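Side-chain contacts in DegT/DnrJ/EryC1/StrS aminotransferase (Brucella abortus 2308, PDB 4QGR), which probably acts as a pyridoxal-phosphate-dependent aminotransferase of the DegT/DnrJ/EryC1/StrS family, moving amino groups between substrates: residues G41-E46 / V252-L257; P73-G78 / R222-H227; I300-E303 / G307-A310. One frame throughout, in Å; residues are numbered along the deposited sequence.

Contact 1: G41-E46 / V252-L257; sequences GPEVAE and VLLEKL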
loop_
_atom_site.group_PDB
_atom_site.type_symbol
_atom_site.label_atom_id
_atom_site.label_comp_id
_atom_site.label_asym_id
_atom_site.label_seq_id
_atom_site.Cartn_x
_atom_site.Cartn_y
_atom_site.Cartn_z
ATOM N N GLY A 41 4.435 -13.133 8.337
ATOM C CA GLY A 41 5.030 -13.979 9.367
ATOM C C GLY A 41 4.051 -14.156 10.487
ATOM O O GLY A 41 2.941 -13.623 10.439
ATOM N N PRO A 42 4.449 -14.905 11.524
ATOM C CA PRO A 42 3.479 -15.329 12.526
ATOM C C PRO A 42 2.771 -14.225 13.258
ATOM O O PRO A 42 1.608 -14.379 13.586
ATOM C CB PRO A 42 4.312 -16.154 13.512
ATOM C CG PRO A 42 5.416 -16.668 12.661
ATOM C CD PRO A 42 5.731 -15.614 11.656
ATOM N N GLU A 43 3.464 -13.107 13.492
ATOM C CA GLU A 43 2.887 -11.993 14.207
ATOM C C GLU A 43 1.641 -11.430 13.506
ATOM O O GLU A 43 0.764 -10.910 14.169
ATOM C CB GLU A 43 3.925 -10.862 14.433
ATOM C CG GLU A 43 5.000 -11.179 15.481
ATOM C CD GLU A 43 6.169 -12.016 14.971
ATOM O OE1 GLU A 43 6.137 -12.574 13.863
ATOM O OE2 GLU A 43 7.144 -12.161 15.730
ATOM N N VAL A 44 1.544 -11.561 12.186
ATOM C CA VAL A 44 0.384 -11.021 11.483
ATOM C C VAL A 44 -0.905 -11.728 11.926
ATOM O O VAL A 44 -1.832 -11.104 12.410
ATOM C CB VAL A 44 0.563 -11.024 9.955
ATOM C CG1 VAL A 44 -0.630 -10.383 9.277
ATOM C CG2 VAL A 44 1.803 -10.229 9.579
ATOM N N ALA A 45 -0.936 -13.042 11.814
ATOM C CA ALA A 45 -2.111 -13.788 12.234
ATOM C C ALA A 45 -2.372 -13.681 13.728
ATOM O O ALA A 45 -3.527 -13.631 14.156
ATOM C CB ALA A 45 -2.001 -15.240 11.803
ATOM N N GLU A 46 -1.300 -13.649 14.503
ATOM C CA GLU A 46 -1.410 -13.483 15.928
ATOM C C GLU A 46 -2.111 -12.167 16.253
ATOM O O GLU A 46 -3.034 -12.106 17.108
ATOM C CB GLU A 46 -0.012 -13.612 16.560
ATOM C CG GLU A 46 -0.015 -13.485 18.056
ATOM C CD GLU A 46 1.387 -13.496 18.677
ATOM O OE1 GLU A 46 2.418 -13.677 17.945
ATOM O OE2 GLU A 46 1.411 -13.262 19.913
ATOM N N VAL A 252 5.084 -4.759 16.363
ATOM C CA VAL A 252 4.839 -3.497 17.077
ATOM C C VAL A 252 3.410 -3.421 17.644
ATOM O O VAL A 252 3.182 -3.116 18.843
ATOM C CB VAL A 252 5.180 -2.287 16.164
ATOM C CG1 VAL A 252 4.688 -0.988 16.787
ATOM C CG2 VAL A 252 6.678 -2.227 15.958
ATOM N N LEU A 253 2.443 -3.710 16.780
ATOM C CA LEU A 253 1.016 -3.604 17.126
ATOM C C LEU A 253 0.580 -4.542 18.263
ATOM O O LEU A 253 -0.262 -4.183 19.104
ATOM C CB LEU A 253 0.163 -3.796 15.866
ATOM C CG LEU A 253 0.156 -2.560 14.967
ATOM C CD1 LEU A 253 -0.249 -2.884 13.551
ATOM C CD2 LEU A 253 -0.710 -1.454 15.492
ATOM N N LEU A 254 1.207 -5.701 18.316
ATOM C CA LEU A 254 0.934 -6.632 19.419
ATOM C C LEU A 254 1.254 -5.971 20.746
ATOM O O LEU A 254 0.498 -6.072 21.694
ATOM C CB LEU A 254 1.683 -7.924 19.235
ATOM C CG LEU A 254 1.082 -8.883 18.195
ATOM C CD1 LEU A 254 2.083 -9.961 17.816
ATOM C CD2 LEU A 254 -0.196 -9.515 18.725
ATOM N N GLU A 255 2.374 -5.259 20.808
ATOM C CA GLU A 255 2.728 -4.561 22.045
ATOM C C GLU A 255 1.844 -3.321 22.294
ATOM O O GLU A 255 1.431 -3.097 23.436
ATOM C CB GLU A 255 4.183 -4.176 22.018
ATOM C CG GLU A 255 5.157 -5.327 21.897
ATOM C CD GLU A 255 5.085 -6.353 23.025
ATOM O OE1 GLU A 255 4.614 -6.055 24.155
ATOM O OE2 GLU A 255 5.479 -7.499 22.780
ATOM N N LYS A 256 1.485 -2.584 21.241
ATOM C CA LYS A 256 0.551 -1.470 21.396
ATOM C C LYS A 256 -0.818 -1.961 21.926
ATOM O O LYS A 256 -1.424 -1.361 22.819
ATOM C CB LYS A 256 0.352 -0.723 20.085
ATOM C CG LYS A 256 1.581 -0.177 19.393
ATOM C CD LYS A 256 2.358 0.795 20.289
ATOM C CE LYS A 256 3.121 1.821 19.470
ATOM N NZ LYS A 256 2.226 2.805 18.836
ATOM N N LEU A 257 -1.263 -3.086 21.383
ATOM C CA LEU A 257 -2.599 -3.603 21.688
ATOM C C LEU A 257 -2.668 -3.981 23.155
ATOM O O LEU A 257 -3.681 -3.718 23.835
ATOM C CB LEU A 257 -2.984 -4.770 20.747
ATOM C CG LEU A 257 -4.328 -5.427 21.079
ATOM C CD1 LEU A 257 -5.460 -4.383 20.849
ATOM C CD2 LEU A 257 -4.513 -6.661 20.210
#

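Contact 2: P73-G78 / R222-H227; sequences PLMTRG and RSVLFH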
loop_
_atom_site.group_PDB
_atom_site.type_symbol
_atom_site.label_atom_id
_atom_site.label_comp_id
_atom_site.label_asym_id
_atom_site.label_seq_id
_atom_site.Cartn_x
_atom_site.Cartn_y
_atom_site.Cartn_z
ATOM N N PRO A 73 -13.149 -3.426 0.333
ATOM C CA PRO A 73 -14.538 -3.850 0.425
ATOM C C PRO A 73 -15.398 -3.357 -0.759
ATOM O O PRO A 73 -16.328 -4.074 -1.157
ATOM C CB PRO A 73 -15.005 -3.234 1.726
ATOM C CG PRO A 73 -13.772 -3.184 2.567
ATOM C CD PRO A 73 -12.659 -2.887 1.607
ATOM N N LEU A 74 -15.112 -2.151 -1.279
ATOM C CA LEU A 74 -15.840 -1.680 -2.464
ATOM C C LEU A 74 -15.560 -2.592 -3.649
ATOM O O LEU A 74 -16.476 -2.916 -4.436
ATOM C CB LEU A 74 -15.431 -0.237 -2.815
ATOM C CG LEU A 74 -15.791 0.824 -1.776
ATOM C CD1 LEU A 74 -15.191 2.182 -2.150
ATOM C CD2 LEU A 74 -17.280 0.995 -1.663
ATOM N N MET A 75 -14.302 -3.033 -3.787
ATOM C CA MET A 75 -13.941 -3.931 -4.864
ATOM C C MET A 75 -14.648 -5.280 -4.763
ATOM O O MET A 75 -15.150 -5.820 -5.776
ATOM C CB MET A 75 -12.431 -4.146 -4.958
ATOM C CG MET A 75 -11.632 -2.898 -5.271
ATOM S SD MET A 75 -9.877 -3.149 -5.128
ATOM C CE MET A 75 -9.526 -4.300 -6.435
ATOM N N THR A 76 -14.711 -5.828 -3.569
ATOM C CA THR A 76 -15.364 -7.138 -3.392
ATOM C C THR A 76 -16.838 -7.077 -3.735
ATOM O O THR A 76 -17.392 -8.078 -4.180
ATOM C CB THR A 76 -15.249 -7.717 -1.973
ATOM O OG1 THR A 76 -15.967 -6.894 -1.052
ATOM C CG2 THR A 76 -13.838 -7.818 -1.564
ATOM N N ARG A 77 -17.478 -5.924 -3.500
ATOM C CA ARG A 77 -18.897 -5.751 -3.810
ATOM C C ARG A 77 -19.145 -5.362 -5.239
ATOM O O ARG A 77 -20.301 -5.151 -5.605
ATOM C CB ARG A 77 -19.527 -4.689 -2.888
ATOM C CG ARG A 77 -19.750 -5.223 -1.490
ATOM C CD ARG A 77 -20.981 -6.120 -1.402
ATOM N NE ARG A 77 -22.252 -5.370 -1.432
ATOM C CZ ARG A 77 -23.331 -5.702 -0.702
ATOM N NH1 ARG A 77 -23.290 -6.741 0.116
ATOM N NH2 ARG A 77 -24.461 -5.008 -0.786
ATOM N N GLY A 78 -18.113 -5.264 -6.065
ATOM C CA GLY A 78 -18.292 -4.867 -7.459
ATOM C C GLY A 78 -18.743 -3.420 -7.647
ATOM O O GLY A 78 -19.409 -3.101 -8.620
ATOM N N ARG A 222 -9.273 -11.397 1.693
ATOM C CA ARG A 222 -7.958 -11.989 1.763
ATOM C C ARG A 222 -7.430 -12.305 0.370
ATOM O O ARG A 222 -6.214 -12.318 0.155
ATOM C CB ARG A 222 -7.913 -13.233 2.658
ATOM C CG ARG A 222 -8.160 -12.925 4.142
ATOM C CD ARG A 222 -7.849 -14.123 5.048
ATOM N NE ARG A 222 -8.401 -13.985 6.404
ATOM C CZ ARG A 222 -7.845 -13.246 7.372
ATOM N NH1 ARG A 222 -6.735 -12.535 7.142
ATOM N NH2 ARG A 222 -8.423 -13.187 8.552
ATOM N N SER A 223 -8.343 -12.559 -0.566
ATOM C CA SER A 223 -7.961 -12.738 -1.948
ATOM C C SER A 223 -7.550 -11.398 -2.562
ATOM O O SER A 223 -6.494 -11.291 -3.156
ATOM C CB SER A 223 -9.131 -13.359 -2.728
ATOM O OG SER A 223 -8.944 -13.304 -4.133
ATOM N N VAL A 224 -8.367 -10.377 -2.379
ATOM C CA VAL A 224 -8.139 -9.087 -2.999
ATOM C C VAL A 224 -6.804 -8.478 -2.578
ATOM O O VAL A 224 -6.114 -7.846 -3.397
ATOM C CB VAL A 224 -9.320 -8.111 -2.697
ATOM C CG1 VAL A 224 -9.005 -6.673 -3.099
ATOM C CG2 VAL A 224 -10.568 -8.573 -3.439
ATOM N N LEU A 225 -6.422 -8.644 -1.312
ATOM C CA LEU A 225 -5.191 -8.015 -0.833
ATOM C C LEU A 225 -3.948 -8.703 -1.331
ATOM O O LEU A 225 -2.843 -8.145 -1.202
ATOM C CB LEU A 225 -5.183 -7.896 0.693
ATOM C CG LEU A 225 -5.030 -9.204 1.480
ATOM C CD1 LEU A 225 -3.594 -9.646 1.622
ATOM C CD2 LEU A 225 -5.639 -9.045 2.851
ATOM N N PHE A 226 -4.100 -9.886 -1.930
ATOM C CA PHE A 226 -2.982 -10.596 -2.539
ATOM C C PHE A 226 -3.273 -10.901 -3.996
ATOM O O PHE A 226 -3.372 -12.079 -4.410
ATOM C CB PHE A 226 -2.600 -11.843 -1.738
ATOM C CG PHE A 226 -1.385 -12.585 -2.294
ATOM C CD1 PHE A 226 -0.325 -11.900 -2.853
ATOM C CD2 PHE A 226 -1.340 -13.981 -2.285
ATOM C CE1 PHE A 226 0.780 -12.580 -3.362
ATOM C CE2 PHE A 226 -0.233 -14.670 -2.789
ATOM C CZ PHE A 226 0.821 -13.961 -3.332
ATOM N N HIS A 227 -3.482 -9.815 -4.754
ATOM C CA HIS A 227 -3.715 -9.883 -6.212
ATOM C C HIS A 227 -4.869 -10.774 -6.658
ATOM O O HIS A 227 -4.842 -11.341 -7.751
ATOM C CB HIS A 227 -2.431 -10.338 -6.928
ATOM C CG HIS A 227 -1.249 -9.517 -6.573
ATOM N ND1 HIS A 227 -1.079 -8.228 -7.032
ATOM C CD2 HIS A 227 -0.203 -9.766 -5.758
ATOM C CE1 HIS A 227 0.026 -7.723 -6.523
ATOM N NE2 HIS A 227 0.574 -8.637 -5.745
#

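Contact 3: I300-E303 / G307-A310; sequences IESE and GLKA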
loop_
_atom_site.group_PDB
_atom_site.type_symbol
_atom_site.label_atom_id
_atom_site.label_comp_id
_atom_site.label_asym_id
_atom_site.label_seq_id
_atom_site.Cartn_x
_atom_site.Cartn_y
_atom_site.Cartn_z
ATOM N N ILE A 300 -12.586 21.063 19.964
ATOM C CA ILE A 300 -13.440 22.109 20.526
ATOM C C ILE A 300 -13.831 23.084 19.424
ATOM O O ILE A 300 -13.273 23.034 18.337
ATOM C CB ILE A 300 -12.746 22.891 21.656
ATOM C CG1 ILE A 300 -11.492 23.595 21.132
ATOM C CG2 ILE A 300 -12.443 21.924 22.778
ATOM C CD1 ILE A 300 -10.989 24.743 21.941
ATOM N N GLU A 301 -14.791 23.952 19.697
ATOM C CA GLU A 301 -15.032 25.103 18.843
ATOM C C GLU A 301 -14.910 26.354 19.674
ATOM O O GLU A 301 -15.372 26.401 20.798
ATOM C CB GLU A 301 -16.399 25.052 18.167
ATOM C CG GLU A 301 -16.621 23.834 17.298
ATOM C CD GLU A 301 -18.082 23.645 16.936
ATOM O OE1 GLU A 301 -18.765 24.643 16.703
ATOM O OE2 GLU A 301 -18.537 22.504 16.895
ATOM N N SER A 302 -14.301 27.381 19.114
ATOM C CA SER A 302 -14.066 28.627 19.825
ATOM C C SER A 302 -14.359 29.849 18.977
ATOM O O SER A 302 -14.083 29.841 17.788
ATOM C CB SER A 302 -12.597 28.674 20.254
ATOM O OG SER A 302 -12.281 29.880 20.907
ATOM N N GLU A 303 -14.913 30.900 19.605
ATOM C CA GLU A 303 -14.874 32.258 19.036
ATOM C C GLU A 303 -13.399 32.638 18.864
ATOM O O GLU A 303 -12.560 32.180 19.644
ATOM C CB GLU A 303 -15.559 33.281 19.957
ATOM N N GLY A 307 -7.078 33.403 16.852
ATOM C CA GLY A 307 -6.498 34.066 18.045
ATOM C C GLY A 307 -6.119 33.079 19.143
ATOM O O GLY A 307 -5.049 33.182 19.763
ATOM N N LEU A 308 -7.028 32.147 19.425
ATOM C CA LEU A 308 -6.797 31.115 20.430
ATOM C C LEU A 308 -5.618 30.249 20.068
ATOM O O LEU A 308 -4.720 30.023 20.893
ATOM C CB LEU A 308 -8.043 30.249 20.626
ATOM C CG LEU A 308 -7.883 29.109 21.610
ATOM C CD1 LEU A 308 -7.453 29.669 22.932
ATOM C CD2 LEU A 308 -9.134 28.297 21.777
ATOM N N LYS A 309 -5.600 29.763 18.828
ATOM C CA LYS A 309 -4.519 28.879 18.408
ATOM C C LYS A 309 -3.140 29.573 18.518
ATOM O O LYS A 309 -2.143 28.961 18.928
ATOM C CB LYS A 309 -4.785 28.452 16.987
ATOM C CG LYS A 309 -3.735 27.585 16.334
ATOM C CD LYS A 309 -4.274 27.078 15.015
ATOM C CE LYS A 309 -3.472 25.924 14.491
ATOM N NZ LYS A 309 -2.073 26.249 14.227
ATOM N N ALA A 310 -3.098 30.862 18.182
ATOM C CA ALA A 310 -1.851 31.619 18.248
ATOM C C ALA A 310 -1.401 31.812 19.702
ATOM O O ALA A 310 -0.207 31.779 20.004
ATOM C CB ALA A 310 -2.050 32.991 17.581
#

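Contact 1: G41-E46 / V252-L257
Between these two segments L254 is the residue of helix 247-278 that touches the first turn of helix 42-55, and it meets E43 and E46, two residues nearly one helical turn apart. The tight part of the contact gathers around its CD1 methyl. This carbon lies 3.7 Å from E46 CD and stands above the flat of that carboxylate. The same methyl is 3.9 Å from E43 CG, so the hydrocarbon part of one glutamate and the head group of the other share one leucine branch. CD2 of L254 has a lighter task, resting 4.0 Å from E46 CG. L254 crosses both glutamates at about a right angle.

Here the principle of helices joined by the aliphatic parts of charged residues is seen at the start of a helix. The union ties an early helix of the PLP-transferase fold to the long helix 247-278, and nearby G41 N is bonded to T247 OG1 at the start of that second helix.

The more open side is that of E46 and L254, both partly exposed, whereas E43 is buried. The E46 chain is fully extended, CG anti to the backbone N (chi1 -179°), and this stretch carries the carboxylate across the leucine branch, where OE2 forms a salt bridge with K50. E43 behaves differently: a bend at chi2 of 82° turns its carboxylate away from L254, and its OE2 pairs with K31 of helix 22-35. F47 and K50 also touch L254 from helix 42-55.

Contact 2: P73-G78 / R222-H227
V224 straddles two neighbours on helix 68-76, giving one methyl to M75 and the other to T76, and these apolar touches make up the whole of the meeting between the segments. V224 CG1 faces the end of the methionine, 4.1 Å from M75 CE and only slightly farther from its sulfur. V224 CG2 meets the threonine methyl more closely, at 3.8 Å from T76 CG2. With CG1 anti to the backbone N (chi1 169°), the valine fork spans the two residues, CG1 to M75 and CG2 to T76. The M75 chain runs out straight as far as SD and then bends at chi3, which brings CE up to CG1 at a slant.

The polar bond of T76 stays on its own helix. T76 OG1 donates to P73 O at 2.8 Å, one turn back, and comes in tilted 30° from the carbonyl plane. With OG1 turned back to P73 O (chi1 66°), the methyl is the branch that meets V224. P73 O also accepts from R77 N at 3.2 Å, on the same face of its plane, so two donors grip one carbonyl near the end of the helix.

Backbone geometry then closes that end. G78 has positive phi and two bonds lead back into the last turn, a Schellman motif that lets the chain leave the helix.

The packing lies behind the cofactor site, the V224 side chain about 13 Å from a bound pyridoxal phosphate. Beyond the segments, T76 also touches L217, T220 and L221 of helix 215-224, while P73 leans on F166 and I168 of strand 166-170. L101 of the second subunit packs on M75, and H227 ND1 bonds to E97 of that subunit, placing this pairing of helices 68-76 and 215-224 between the central sheet and the dimer partner.

Contact 3: I300-E303 / G307-A310
Neither a ring nor a planar side chain takes part where I300 and S302 meet L308; the flat group beside them is the backbone carbonyl of E303. S302 OG donates to E303 O at 2.6 Å, with a C=O...donor angle of 134°, standing 24° off the carbonyl plane. The serine oxygen is also bonded to H378 NE2, so it has polar partners of its own although one flank is pressed against hydrocarbon.

That flank meets L308, whose CD2 lies 3.6 Å from S302 OG and 3.8 Å from S302 CB. The same L308 CD2 methyl reaches I300 CD1 at 4.0 Å, where the isoleucine and leucine come together tip to tip. One leucine branch therefore serves both partners. With chi1 at 177°, L308 carries CG opposite its amide N, which sends the branch off the helix toward the strand.

The connection is a local strand-turn-helix unit: strand 298-301, paired antiparallel with strand 353-356, passes through a short turn into helix 305-314, which folds back over it. It lies in the C-terminal part of the chain, consistent with the small domain of fold type I PLP enzymes.

Around this buried site, V282 touches I300 and S302, and I374 and F377 of helix 364-377 cover L308.

Along the chain, contact 2 lies wholly between the two halves of contact 1, and contact 3 follows both. Contacts 1 and 2 have centres about 23 Å apart and nearest atoms about 7 Å apart; they are related through helices 215-224 and 247-278, which succeed one another in sequence. Contact 3 stands on the other side of the chain's centre, about 39 Å from contact 1 and 43 Å from contact 2, centre to centre. The first two thus join residues far apart in sequence, contact 2 beside the central sheet, whereas the third joins a strand to the helix that follows it, beside the two-stranded sheet, a C-terminal position consistent with the small domain of fold type I enzymes.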